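Local atomic coordinates of probable glutathione S-transferase GSTU1 (Oryza sativa, PDB entry 1OYJ), a protein that catalyses conjugation of reduced glutathione to a wide range of exogenous and endogenous hydrophobic electrophiles. Residues V8-W13 and V58-G63; K28-E33 and D78-T83; R151-G156 and A195-R200; F176-R181 and K216-V221. One frame throughout, in Å; residues are numbered along the deposited sequence.

Contact 1. Residues V8-W13 and V58-G63; sequences VLLDFW and VLLHAG
V8, L9 and L10 run antiparallel to L60, L59 and V58, forming the middle pair of strands in the four-stranded sheet of the thioredoxin-like N-terminal domain. Two hydrogen-bonded pairs flank a non-hydrogen-bonded one. At one end V8 N gives to L60 O and L60 N to V8 O, the latter bond short at 2.7 Å and almost straight (177°). At the other, L10 N meets V58 O at 2.8 Å, while V58 N returns the bond to L10 O. The tight part is the face bearing V8, L10, V58 and L60. There L10 and V58 run alongside each other in the same direction, with CB to CB 4.1 Å, and CD1 of L60 comes within 4.0 Å of L10 CG; L46 and S49 of helix 44-49 pack over this face. Looser ground begins past L60, where the chain turns through exposed A62 and G63, and H61, whose CB is directed away from the partner strand, has ND1 bonded to Y75 OH. Beneath helix 16-28, L9 and L59 cross at about a right angle. Both have CG anti to the backbone N (chi1 -174° and -179°), and L59 CD1 ends 4.0 Å from L9 CD1 and 3.5 Å from V8 O.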
loop_
_atom_site.group_PDB
_atom_site.type_symbol
_atom_site.label_atom_id
_atom_site.label_comp_id
_atom_site.label_asym_id
_atom_site.label_seq_id
_atom_site.Cartn_x
_atom_site.Cartn_y
_atom_site.Cartn_z
ATOM N N VAL A 8 18.580 -11.943 -5.480
ATOM C CA VAL A 8 19.498 -11.054 -4.803
ATOM C C VAL A 8 18.699 -10.009 -4.080
ATOM O O VAL A 8 17.733 -9.466 -4.662
ATOM C CB VAL A 8 20.377 -10.342 -5.829
ATOM C CG1 VAL A 8 21.304 -9.362 -5.109
ATOM C CG2 VAL A 8 21.185 -11.344 -6.671
ATOM N N LEU A 9 19.127 -9.669 -2.868
ATOM C CA LEU A 9 18.383 -8.751 -2.052
ATOM C C LEU A 9 19.279 -7.620 -1.647
ATOM O O LEU A 9 20.317 -7.868 -0.981
ATOM C CB LEU A 9 17.822 -9.486 -0.856
ATOM C CG LEU A 9 16.868 -8.633 0.021
ATOM C CD1 LEU A 9 15.512 -8.372 -0.676
ATOM C CD2 LEU A 9 16.571 -9.416 1.369
ATOM N N LEU A 10 18.973 -6.407 -2.103
ATOM C CA LEU A 10 19.707 -5.231 -1.696
ATOM C C LEU A 10 19.020 -4.800 -0.405
ATOM O O LEU A 10 17.808 -4.574 -0.381
ATOM C CB LEU A 10 19.642 -4.137 -2.740
ATOM C CG LEU A 10 19.940 -4.573 -4.171
ATOM C CD1 LEU A 10 20.057 -3.332 -5.137
ATOM C CD2 LEU A 10 21.294 -5.305 -4.190
ATOM N N ASP A 11 19.772 -4.667 0.679
ATOM C CA ASP A 11 19.123 -4.420 1.961
ATOM C C ASP A 11 20.045 -3.639 2.918
ATOM O O ASP A 11 21.191 -3.231 2.551
ATOM C CB ASP A 11 18.720 -5.815 2.411
ATOM C CG ASP A 11 17.561 -5.867 3.418
ATOM O OD1 ASP A 11 17.166 -4.835 4.013
ATOM O OD2 ASP A 11 17.017 -6.978 3.632
ATOM N N PHE A 12 19.567 -3.374 4.114
ATOM C CA PHE A 12 20.270 -2.651 5.146
ATOM C C PHE A 12 19.973 -3.506 6.382
ATOM O O PHE A 12 18.782 -3.860 6.628
ATOM C CB PHE A 12 19.758 -1.226 5.271
ATOM C CG PHE A 12 20.385 -0.475 6.403
ATOM C CD1 PHE A 12 21.741 -0.411 6.498
ATOM C CD2 PHE A 12 19.634 0.252 7.286
ATOM C CE1 PHE A 12 22.386 0.302 7.532
ATOM C CE2 PHE A 12 20.267 0.998 8.315
ATOM C CZ PHE A 12 21.649 0.983 8.454
ATOM N N TRP A 13 20.988 -3.905 7.140
ATOM C CA TRP A 13 20.794 -4.942 8.212
ATOM C C TRP A 13 19.606 -4.763 9.156
ATOM O O TRP A 13 18.858 -5.693 9.413
ATOM C CB TRP A 13 22.139 -5.120 8.999
ATOM C CG TRP A 13 22.480 -3.975 9.857
ATOM C CD1 TRP A 13 23.115 -2.917 9.499
ATOM C CD2 TRP A 13 22.150 -3.820 11.217
ATOM N NE1 TRP A 13 23.171 -1.989 10.517
ATOM C CE2 TRP A 13 22.621 -2.563 11.618
ATOM C CE3 TRP A 13 21.507 -4.621 12.147
ATOM C CZ2 TRP A 13 22.417 -2.052 12.888
ATOM C CZ3 TRP A 13 21.343 -4.147 13.413
ATOM C CH2 TRP A 13 21.810 -2.906 13.789
ATOM N N VAL A 58 15.240 -4.161 -2.149
ATOM C CA VAL A 58 15.028 -4.410 -3.524
ATOM C C VAL A 58 15.363 -5.809 -3.756
ATOM O O VAL A 58 16.507 -6.276 -3.437
ATOM C CB VAL A 58 15.986 -3.519 -4.490
ATOM C CG1 VAL A 58 15.699 -3.885 -5.970
ATOM C CG2 VAL A 58 15.710 -2.096 -4.285
ATOM N N LEU A 59 14.446 -6.497 -4.394
ATOM C CA LEU A 59 14.671 -7.871 -4.737
ATOM C C LEU A 59 14.928 -7.973 -6.200
ATOM O O LEU A 59 14.155 -7.430 -6.958
ATOM C CB LEU A 59 13.411 -8.694 -4.546
ATOM C CG LEU A 59 13.677 -10.171 -4.907
ATOM C CD1 LEU A 59 14.541 -10.714 -3.764
ATOM C CD2 LEU A 59 12.423 -10.987 -4.937
ATOM N N LEU A 60 16.038 -8.599 -6.592
ATOM C CA LEU A 60 16.325 -8.816 -7.998
ATOM C C LEU A 60 16.181 -10.307 -8.287
ATOM O O LEU A 60 16.856 -11.172 -7.669
ATOM C CB LEU A 60 17.732 -8.287 -8.355
ATOM C CG LEU A 60 17.757 -6.752 -8.248
ATOM C CD1 LEU A 60 19.017 -6.305 -7.618
ATOM C CD2 LEU A 60 17.616 -6.073 -9.561
ATOM N N HIS A 61 15.318 -10.616 -9.225
ATOM C CA HIS A 61 15.028 -11.985 -9.637
ATOM C C HIS A 61 15.458 -12.047 -11.089
ATOM O O HIS A 61 14.950 -11.315 -11.942
ATOM C CB HIS A 61 13.546 -12.297 -9.436
ATOM C CG HIS A 61 13.170 -13.722 -9.679
ATOM N ND1 HIS A 61 11.885 -14.106 -10.021
ATOM C CD2 HIS A 61 13.918 -14.858 -9.686
ATOM C CE1 HIS A 61 11.857 -15.415 -10.230
ATOM N NE2 HIS A 61 13.079 -15.896 -10.043
ATOM N N ALA A 62 16.514 -12.826 -11.314
ATOM C CA ALA A 62 17.221 -12.884 -12.584
ATOM C C ALA A 62 17.460 -11.489 -13.130
ATOM O O ALA A 62 17.237 -11.235 -14.319
ATOM C CB ALA A 62 16.488 -13.693 -13.577
ATOM N N GLY A 63 17.937 -10.581 -12.288
ATOM C CA GLY A 63 18.242 -9.232 -12.761
ATOM C C GLY A 63 17.073 -8.235 -12.901
ATOM O O GLY A 63 17.295 -7.066 -13.208
#

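Contact 2. Residues K28-E33 and D78-T83; sequences KGLEFE and DAFPGT
NZ of K28 is gripped from several sides. It donates to OG1 of T83 at 2.8 Å, forms a salt bridge with D77, and bonds the carbonyl oxygens of L76 and P84. Buried among these oxygens near the C-terminal end of helix 69-79, the ammonium would probably be stabilised in its charged form. T83 OG1 both accepts from K28 and donates to F80 O at 2.8 Å, in the carbonyl plane, and T83 N reaches the same oxygen across the type I turn from F80 to T83. The torsion of T83 (chi1 64°) sets OG1 between backbone N and carbonyl carbon, from where it reaches back to F80 O. The lysine chain crosses the threonine at about a right angle, its CB 3.7 Å from T83 CB. Next to this polar knot the contact turns apolar. L30 lays CD1 over one face of the F80 ring, 3.9 Å from the centroid and 18° off the normal, a CH-pi contact, and its CD2 sits 3.8 Å from F80 CD2. D78 bridges to R101 and R105 of the second subunit. G29, at positive phi, ends helix 16-28 in a Schellman motif before strand 33-36, while L30 touches L7 of strand 7-11 and F80 meets H61 of strand 58-61.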
loop_
_atom_site.group_PDB
_atom_site.type_symbol
_atom_site.label_atom_id
_atom_site.label_comp_id
_atom_site.label_asym_id
_atom_site.label_seq_id
_atom_site.Cartn_x
_atom_site.Cartn_y
_atom_site.Cartn_z
ATOM N N LYS A 28 9.988 -19.833 2.733
ATOM C CA LYS A 28 9.735 -20.481 1.493
ATOM C C LYS A 28 10.840 -21.433 0.987
ATOM O O LYS A 28 10.696 -22.033 -0.039
ATOM C CB LYS A 28 9.408 -19.413 0.424
ATOM C CG LYS A 28 8.024 -18.752 0.616
ATOM C CD LYS A 28 7.784 -17.554 -0.302
ATOM C CE LYS A 28 6.262 -17.195 -0.302
ATOM N NZ LYS A 28 5.432 -18.044 -1.220
ATOM N N GLY A 29 11.932 -21.510 1.700
ATOM C CA GLY A 29 13.078 -22.304 1.257
ATOM C C GLY A 29 13.819 -21.644 0.115
ATOM O O GLY A 29 14.543 -22.311 -0.604
ATOM N N LEU A 30 13.659 -20.349 -0.096
ATOM C CA LEU A 30 14.322 -19.746 -1.215
ATOM C C LEU A 30 15.651 -19.084 -0.780
ATOM O O LEU A 30 15.623 -18.180 0.031
ATOM C CB LEU A 30 13.399 -18.675 -1.828
ATOM C CG LEU A 30 12.045 -19.094 -2.395
ATOM C CD1 LEU A 30 11.217 -17.866 -2.733
ATOM C CD2 LEU A 30 12.330 -19.824 -3.686
ATOM N N GLU A 31 16.786 -19.501 -1.351
ATOM C CA GLU A 31 18.093 -18.986 -0.959
ATOM C C GLU A 31 18.309 -17.735 -1.717
ATOM O O GLU A 31 17.880 -17.650 -2.889
ATOM C CB GLU A 31 19.216 -19.949 -1.329
ATOM C CG GLU A 31 19.121 -21.298 -0.622
ATOM C CD GLU A 31 19.122 -21.230 0.902
ATOM O OE1 GLU A 31 19.695 -20.282 1.496
ATOM O OE2 GLU A 31 18.560 -22.173 1.523
ATOM N N PHE A 32 18.993 -16.769 -1.127
ATOM C CA PHE A 32 19.259 -15.533 -1.877
ATOM C C PHE A 32 20.584 -14.953 -1.484
ATOM O O PHE A 32 21.064 -15.175 -0.408
ATOM C CB PHE A 32 18.128 -14.516 -1.561
ATOM C CG PHE A 32 18.005 -14.198 -0.085
ATOM C CD1 PHE A 32 18.635 -13.103 0.445
ATOM C CD2 PHE A 32 17.341 -15.047 0.767
ATOM C CE1 PHE A 32 18.569 -12.813 1.734
ATOM C CE2 PHE A 32 17.199 -14.738 2.115
ATOM C CZ PHE A 32 17.842 -13.620 2.597
ATOM N N GLU A 33 21.154 -14.145 -2.354
ATOM C CA GLU A 33 22.338 -13.423 -2.030
ATOM C C GLU A 33 22.004 -12.096 -1.384
ATOM O O GLU A 33 21.373 -11.247 -2.006
ATOM C CB GLU A 33 23.136 -13.168 -3.316
ATOM C CG GLU A 33 24.390 -12.360 -3.065
ATOM C CD GLU A 33 25.124 -11.922 -4.310
ATOM O OE1 GLU A 33 24.868 -12.409 -5.431
ATOM O OE2 GLU A 33 25.957 -11.017 -4.143
ATOM N N ASP A 78 3.425 -15.079 -5.837
ATOM C CA ASP A 78 3.008 -15.191 -7.243
ATOM C C ASP A 78 4.038 -15.892 -8.064
ATOM O O ASP A 78 3.717 -16.695 -8.927
ATOM C CB ASP A 78 2.711 -13.830 -7.903
ATOM C CG ASP A 78 1.453 -13.163 -7.381
ATOM O OD1 ASP A 78 1.356 -11.924 -7.591
ATOM O OD2 ASP A 78 0.530 -13.782 -6.776
ATOM N N ALA A 79 5.293 -15.567 -7.821
ATOM C CA ALA A 79 6.368 -16.118 -8.632
ATOM C C ALA A 79 6.807 -17.502 -8.221
ATOM O O ALA A 79 7.429 -18.172 -9.010
ATOM C CB ALA A 79 7.512 -15.190 -8.622
ATOM N N PHE A 80 6.471 -17.951 -7.020
ATOM C CA PHE A 80 6.902 -19.276 -6.561
ATOM C C PHE A 80 5.739 -20.017 -5.985
ATOM O O PHE A 80 5.662 -20.171 -4.782
ATOM C CB PHE A 80 7.984 -19.078 -5.484
ATOM C CG PHE A 80 9.205 -18.357 -5.982
ATOM C CD1 PHE A 80 9.363 -17.027 -5.808
ATOM C CD2 PHE A 80 10.180 -19.043 -6.682
ATOM C CE1 PHE A 80 10.494 -16.390 -6.270
ATOM C CE2 PHE A 80 11.285 -18.407 -7.161
ATOM C CZ PHE A 80 11.450 -17.100 -6.948
ATOM N N PRO A 81 4.791 -20.428 -6.840
ATOM C CA PRO A 81 3.519 -21.019 -6.412
ATOM C C PRO A 81 3.667 -22.342 -5.716
ATOM O O PRO A 81 2.726 -22.792 -5.037
ATOM C CB PRO A 81 2.766 -21.199 -7.741
ATOM C CG PRO A 81 3.875 -21.443 -8.659
ATOM C CD PRO A 81 4.843 -20.311 -8.305
ATOM N N GLY A 82 4.826 -22.968 -5.865
ATOM C CA GLY A 82 5.074 -24.211 -5.161
ATOM C C GLY A 82 5.490 -24.114 -3.679
ATOM O O GLY A 82 5.437 -25.129 -3.000
ATOM N N THR A 83 5.874 -22.929 -3.208
ATOM C CA THR A 83 6.293 -22.708 -1.822
ATOM C C THR A 83 5.129 -22.343 -0.904
ATOM O O THR A 83 4.087 -21.926 -1.378
ATOM C CB THR A 83 7.321 -21.583 -1.808
ATOM O OG1 THR A 83 6.738 -20.311 -2.247
ATOM C CG2 THR A 83 8.469 -21.911 -2.759
#

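Contact 3. Residues R151-G156 and A195-R200; sequences REFFGG and AAWARR
An aromatic edge-to-face pair, F154 on W197, and one arginine-to-carbonyl bond fasten the loop 151-156, which follows helix 127-148, against helix 192-201. CE2 of F154 stands 3.6 Å from W197 CE2, over the centre of the indole; the F154 plane is turned 83° from that of the five-membered ring. W197 has CG anti to its backbone N (chi1 168°), which starts the indole off toward the loop. Its NE1 bonds D166 OD1, an oxygen that also takes F154 N, while G155 N uses D166 OD2. All of this belongs to the all-helical C-terminal domain of the GST fold, where D166 of helix 164-169 ties loop and tryptophan together. Toward solvent, R200 NH1 donates to E152 O at 2.7 Å, on a lone pair and close to the guanidinium plane. The same oxygen lies in the indole plane, 3.4 Å from W197 CD1. An alanine in place of R200 would probably leave E152 O without its charged donor and open a gap beside F153, whose CZ packs 4.2 Å from R200 CG. The E152 carboxylate answers the guanidinium by charge alone, OE2 lying 4.5 Å from NE and well out of its plane.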
loop_
_atom_site.group_PDB
_atom_site.type_symbol
_atom_site.label_atom_id
_atom_site.label_comp_id
_atom_site.label_asym_id
_atom_site.label_seq_id
_atom_site.Cartn_x
_atom_site.Cartn_y
_atom_site.Cartn_z
ATOM N N ARG A 151 -6.476 -15.792 18.023
ATOM C CA ARG A 151 -5.712 -16.647 17.102
ATOM C C ARG A 151 -4.210 -16.734 17.473
ATOM O O ARG A 151 -3.689 -15.926 18.234
ATOM C CB ARG A 151 -5.824 -16.090 15.679
ATOM C CG ARG A 151 -7.289 -15.887 15.280
ATOM C CD ARG A 151 -7.501 -15.301 13.880
ATOM N NE ARG A 151 -6.739 -14.106 13.570
ATOM C CZ ARG A 151 -7.232 -13.031 12.927
ATOM N NH1 ARG A 151 -8.496 -12.997 12.539
ATOM N NH2 ARG A 151 -6.485 -11.982 12.683
ATOM N N GLU A 152 -3.590 -17.787 17.000
ATOM C CA GLU A 152 -2.182 -18.061 17.210
ATOM C C GLU A 152 -1.412 -17.095 16.259
ATOM O O GLU A 152 -0.452 -16.432 16.692
ATOM C CB GLU A 152 -1.899 -19.478 16.810
ATOM C CG GLU A 152 -0.524 -19.919 17.274
ATOM C CD GLU A 152 -0.098 -21.345 16.867
ATOM O OE1 GLU A 152 -0.781 -22.033 16.072
ATOM O OE2 GLU A 152 0.981 -21.760 17.340
ATOM N N PHE A 153 -1.937 -16.953 15.052
ATOM C CA PHE A 153 -1.347 -16.041 14.039
ATOM C C PHE A 153 -2.393 -15.121 13.392
ATOM O O PHE A 153 -3.573 -15.476 13.342
ATOM C CB PHE A 153 -0.672 -16.840 12.905
ATOM C CG PHE A 153 0.558 -17.646 13.362
ATOM C CD1 PHE A 153 1.823 -17.028 13.611
ATOM C CD2 PHE A 153 0.431 -19.009 13.556
ATOM C CE1 PHE A 153 2.866 -17.813 14.039
ATOM C CE2 PHE A 153 1.462 -19.756 13.995
ATOM C CZ PHE A 153 2.673 -19.192 14.214
ATOM N N PHE A 154 -1.923 -13.981 12.830
ATOM C CA PHE A 154 -2.808 -13.101 12.108
ATOM C C PHE A 154 -3.396 -13.821 10.966
ATOM O O PHE A 154 -4.541 -13.610 10.690
ATOM C CB PHE A 154 -2.157 -11.773 11.643
ATOM C CG PHE A 154 -1.903 -10.823 12.779
ATOM C CD1 PHE A 154 -2.837 -9.885 13.154
ATOM C CD2 PHE A 154 -0.759 -10.911 13.474
ATOM C CE1 PHE A 154 -2.688 -9.081 14.230
ATOM C CE2 PHE A 154 -0.523 -10.078 14.542
ATOM C CZ PHE A 154 -1.548 -9.107 14.942
ATOM N N GLY A 155 -2.648 -14.633 10.264
ATOM C CA GLY A 155 -3.269 -15.448 9.222
ATOM C C GLY A 155 -4.483 -16.271 9.726
ATOM O O GLY A 155 -4.535 -16.738 10.922
ATOM N N GLY A 156 -5.467 -16.465 8.840
ATOM C CA GLY A 156 -6.709 -17.148 9.226
ATOM C C GLY A 156 -7.236 -18.328 8.357
ATOM O O GLY A 156 -8.141 -18.150 7.525
ATOM N N ALA A 195 2.070 -9.400 22.769
ATOM C CA ALA A 195 3.345 -9.794 23.320
ATOM C C ALA A 195 3.585 -11.325 23.222
ATOM O O ALA A 195 4.671 -11.746 22.905
ATOM C CB ALA A 195 3.454 -9.313 24.794
ATOM N N ALA A 196 2.522 -12.106 23.455
ATOM C CA ALA A 196 2.564 -13.547 23.381
ATOM C C ALA A 196 2.781 -13.941 21.934
ATOM O O ALA A 196 3.594 -14.821 21.661
ATOM C CB ALA A 196 1.215 -14.144 23.881
ATOM N N TRP A 197 2.077 -13.248 21.035
ATOM C CA TRP A 197 2.298 -13.482 19.599
ATOM C C TRP A 197 3.782 -13.192 19.222
ATOM O O TRP A 197 4.424 -14.012 18.504
ATOM C CB TRP A 197 1.339 -12.665 18.724
ATOM C CG TRP A 197 1.670 -12.634 17.284
ATOM C CD1 TRP A 197 1.284 -13.498 16.316
ATOM C CD2 TRP A 197 2.446 -11.650 16.644
ATOM N NE1 TRP A 197 1.835 -13.120 15.119
ATOM C CE2 TRP A 197 2.495 -11.957 15.296
ATOM C CE3 TRP A 197 3.027 -10.481 17.086
ATOM C CZ2 TRP A 197 3.212 -11.215 14.389
ATOM C CZ3 TRP A 197 3.662 -9.709 16.213
ATOM C CH2 TRP A 197 3.759 -10.066 14.847
ATOM N N ALA A 198 4.322 -12.099 19.742
ATOM C CA ALA A 198 5.726 -11.765 19.426
ATOM C C ALA A 198 6.663 -12.881 19.966
ATOM O O ALA A 198 7.574 -13.337 19.293
ATOM C CB ALA A 198 6.103 -10.383 19.981
ATOM N N ARG A 199 6.350 -13.441 21.148
ATOM C CA ARG A 199 7.224 -14.505 21.714
ATOM C C ARG A 199 7.132 -15.790 20.853
ATOM O O ARG A 199 8.131 -16.449 20.555
ATOM C CB ARG A 199 6.857 -14.826 23.172
ATOM C CG ARG A 199 7.290 -13.805 24.152
ATOM C CD ARG A 199 7.080 -14.187 25.589
ATOM N NE ARG A 199 5.716 -14.607 25.926
ATOM C CZ ARG A 199 4.767 -13.786 26.355
ATOM N NH1 ARG A 199 4.986 -12.499 26.443
ATOM N NH2 ARG A 199 3.598 -14.250 26.700
ATOM N N ARG A 200 5.922 -16.137 20.429
ATOM C CA ARG A 200 5.676 -17.323 19.564
ATOM C C ARG A 200 6.465 -17.166 18.225
ATOM O O ARG A 200 7.240 -17.990 17.834
ATOM C CB ARG A 200 4.166 -17.356 19.281
ATOM C CG ARG A 200 3.530 -18.367 18.285
ATOM C CD ARG A 200 1.897 -18.394 18.423
ATOM N NE ARG A 200 1.466 -18.054 19.771
ATOM C CZ ARG A 200 0.710 -17.025 20.165
ATOM N NH1 ARG A 200 0.061 -16.222 19.347
ATOM N NH2 ARG A 200 0.505 -16.877 21.479
#

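Contact 4. Residues F176-R181 and K216-V221; sequences FYSYER and KVYDFV
Y218 meets Y177, S178 and R181 at once; CG anti to the backbone N (chi1 -173°) starts its ring off toward helix 176-183. The Y177 ring turns its edge to the Y218 face, centroids 5.3 Å apart and planes at 76°, with CE2 of Y177 3.8 Å from Y218 CD2. From another quarter S178 OG lies near the plane of the Y218 ring, at its edge, 3.5 Å from CD1; the same hydroxyl oxygen packs against V221 CG2 at 3.7 Å. R181 comes across the tyrosine at about a right angle, guanidinium and ring planes steeply inclined. Its NH2 is 2.8 Å from Y218 OH, but the angle is poor for a hydrogen bond. An alanine in place of Y218 would probably leave the Y177 edge without its aromatic face and the R181 head freer to turn. One shell out, R181 CG lies over a face of the Y177 ring, 3.7 Å above its plane. The two helix segments, 176-181 and 216-221, pass 8.8 Å apart at 53°, and W123 of helix 97-124 packs on V221. Here the long C-terminal helix of the tau-class GST fold packs on the rest of the helical C-terminal domain, with V217 about 10 Å, side chain to side chain, from glutathione-binding S15.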
loop_
_atom_site.group_PDB
_atom_site.type_symbol
_atom_site.label_atom_id
_atom_site.label_comp_id
_atom_site.label_asym_id
_atom_site.label_seq_id
_atom_site.Cartn_x
_atom_site.Cartn_y
_atom_site.Cartn_z
ATOM N N PHE A 176 10.022 -3.460 19.825
ATOM C CA PHE A 176 9.036 -3.249 20.889
ATOM C C PHE A 176 9.737 -2.667 22.151
ATOM O O PHE A 176 9.271 -1.730 22.777
ATOM C CB PHE A 176 8.243 -4.503 21.258
ATOM C CG PHE A 176 7.101 -4.844 20.293
ATOM C CD1 PHE A 176 6.851 -4.086 19.159
ATOM C CD2 PHE A 176 6.333 -5.978 20.521
ATOM C CE1 PHE A 176 5.861 -4.431 18.294
ATOM C CE2 PHE A 176 5.265 -6.262 19.623
ATOM C CZ PHE A 176 5.087 -5.533 18.543
ATOM N N TYR A 177 10.914 -3.186 22.424
ATOM C CA TYR A 177 11.675 -2.800 23.603
ATOM C C TYR A 177 11.979 -1.342 23.537
ATOM O O TYR A 177 11.766 -0.655 24.518
ATOM C CB TYR A 177 12.942 -3.676 23.783
ATOM C CG TYR A 177 13.854 -3.190 24.918
ATOM C CD1 TYR A 177 13.480 -3.325 26.264
ATOM C CD2 TYR A 177 15.054 -2.567 24.652
ATOM C CE1 TYR A 177 14.333 -2.849 27.345
ATOM C CE2 TYR A 177 15.903 -2.127 25.695
ATOM C CZ TYR A 177 15.536 -2.265 27.044
ATOM O OH TYR A 177 16.359 -1.809 28.084
ATOM N N SER A 178 12.436 -0.871 22.381
ATOM C CA SER A 178 12.721 0.515 22.157
ATOM C C SER A 178 11.452 1.393 22.281
ATOM O O SER A 178 11.541 2.504 22.806
ATOM C CB SER A 178 13.385 0.705 20.780
ATOM O OG SER A 178 14.635 0.038 20.703
ATOM N N TYR A 179 10.319 0.886 21.822
ATOM C CA TYR A 179 9.072 1.627 21.960
ATOM C C TYR A 179 8.753 1.763 23.430
ATOM O O TYR A 179 8.282 2.822 23.839
ATOM C CB TYR A 179 7.885 0.921 21.324
ATOM C CG TYR A 179 7.971 0.705 19.824
ATOM C CD1 TYR A 179 8.808 1.418 19.042
ATOM C CD2 TYR A 179 7.164 -0.171 19.228
ATOM C CE1 TYR A 179 8.879 1.168 17.681
ATOM C CE2 TYR A 179 7.204 -0.382 17.900
ATOM C CZ TYR A 179 8.067 0.270 17.148
ATOM O OH TYR A 179 8.060 -0.001 15.771
ATOM N N GLU A 180 8.995 0.681 24.183
ATOM C CA GLU A 180 8.783 0.662 25.630
ATOM C C GLU A 180 9.568 1.661 26.398
ATOM O O GLU A 180 8.995 2.433 27.224
ATOM C CB GLU A 180 8.978 -0.725 26.278
ATOM C CG GLU A 180 7.879 -1.696 25.908
ATOM C CD GLU A 180 8.123 -3.132 26.340
ATOM O OE1 GLU A 180 9.278 -3.520 26.543
ATOM O OE2 GLU A 180 7.139 -3.840 26.511
ATOM N N ARG A 181 10.852 1.722 26.106
ATOM C CA ARG A 181 11.689 2.613 26.846
ATOM C C ARG A 181 11.428 4.056 26.432
ATOM O O ARG A 181 11.396 4.940 27.269
ATOM C CB ARG A 181 13.171 2.239 26.626
ATOM C CG ARG A 181 13.505 0.859 27.225
ATOM C CD ARG A 181 14.753 0.770 27.951
ATOM N NE ARG A 181 14.859 1.624 29.132
ATOM C CZ ARG A 181 15.937 2.353 29.401
ATOM N NH1 ARG A 181 16.018 3.076 30.513
ATOM N NH2 ARG A 181 16.951 2.374 28.542
ATOM N N LYS A 216 20.179 -4.843 20.429
ATOM C CA LYS A 216 20.867 -4.260 19.302
ATOM C C LYS A 216 20.075 -3.144 18.621
ATOM O O LYS A 216 20.618 -2.100 18.259
ATOM C CB LYS A 216 21.168 -5.353 18.300
ATOM C CG LYS A 216 22.093 -4.833 17.230
ATOM C CD LYS A 216 23.072 -5.714 16.739
ATOM C CE LYS A 216 23.935 -5.012 15.671
ATOM N NZ LYS A 216 25.019 -5.824 15.323
ATOM N N VAL A 217 18.778 -3.309 18.537
ATOM C CA VAL A 217 17.919 -2.282 17.965
ATOM C C VAL A 217 17.873 -1.091 18.865
ATOM O O VAL A 217 17.982 0.011 18.387
ATOM C CB VAL A 217 16.488 -2.794 17.655
ATOM C CG1 VAL A 217 15.506 -1.688 17.225
ATOM C CG2 VAL A 217 16.507 -3.844 16.566
ATOM N N TYR A 218 17.864 -1.294 20.165
ATOM C CA TYR A 218 17.814 -0.137 21.077
ATOM C C TYR A 218 19.061 0.702 20.944
ATOM O O TYR A 218 19.005 1.913 21.111
ATOM C CB TYR A 218 17.681 -0.538 22.502
ATOM C CG TYR A 218 17.444 0.615 23.505
ATOM C CD1 TYR A 218 16.460 1.545 23.299
ATOM C CD2 TYR A 218 18.216 0.738 24.641
ATOM C CE1 TYR A 218 16.219 2.548 24.195
ATOM C CE2 TYR A 218 17.984 1.775 25.550
ATOM C CZ TYR A 218 16.986 2.655 25.302
ATOM O OH TYR A 218 16.722 3.695 26.135
ATOM N N ASP A 219 20.185 0.031 20.712
ATOM C CA ASP A 219 21.463 0.698 20.501
ATOM C C ASP A 219 21.455 1.478 19.198
ATOM O O ASP A 219 21.887 2.656 19.114
ATOM C CB ASP A 219 22.530 -0.368 20.518
ATOM C CG ASP A 219 22.985 -0.682 21.923
ATOM O OD1 ASP A 219 22.699 0.105 22.891
ATOM O OD2 ASP A 219 23.600 -1.724 22.130
ATOM N N PHE A 220 20.858 0.912 18.176
ATOM C CA PHE A 220 20.711 1.668 16.913
ATOM C C PHE A 220 19.777 2.912 17.146
ATOM O O PHE A 220 20.074 4.004 16.648
ATOM C CB PHE A 220 20.177 0.778 15.844
ATOM C CG PHE A 220 20.092 1.404 14.543
ATOM C CD1 PHE A 220 21.216 1.597 13.791
ATOM C CD2 PHE A 220 18.875 1.777 14.026
ATOM C CE1 PHE A 220 21.151 2.248 12.564
ATOM C CE2 PHE A 220 18.792 2.365 12.802
ATOM C CZ PHE A 220 19.959 2.585 12.054
ATOM N N VAL A 221 18.699 2.752 17.912
ATOM C CA VAL A 221 17.792 3.857 18.136
ATOM C C VAL A 221 18.593 4.953 18.833
ATOM O O VAL A 221 18.344 6.152 18.675
ATOM C CB VAL A 221 16.676 3.423 18.998
ATOM C CG1 VAL A 221 15.927 4.584 19.546
ATOM C CG2 VAL A 221 15.763 2.561 18.173
#

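How the contacts relate
Contact 1 is the buried core of the N-terminal domain, built from backbone bonds and aliphatic side chains; contact 2 is buried too, but pairs a lysine ammonium that has several oxygen partners with a CH-pi patch at the domain's dimer-facing end. They touch through L9 N and E33 O, and through H61 against F80. Contacts 3 and 4 are partly buried, both in the helical C-terminal domain. Each combines an edge-to-face aromatic pair with an arginine, though only in contact 3 does the arginine hydrogen-bond across to the other segment; A198 against F176 joins them. W13 packing on K216 and F220 carries contact 1 across to contact 4, whereas contact 3 stays about 17 Å from contact 1 at nearest atoms.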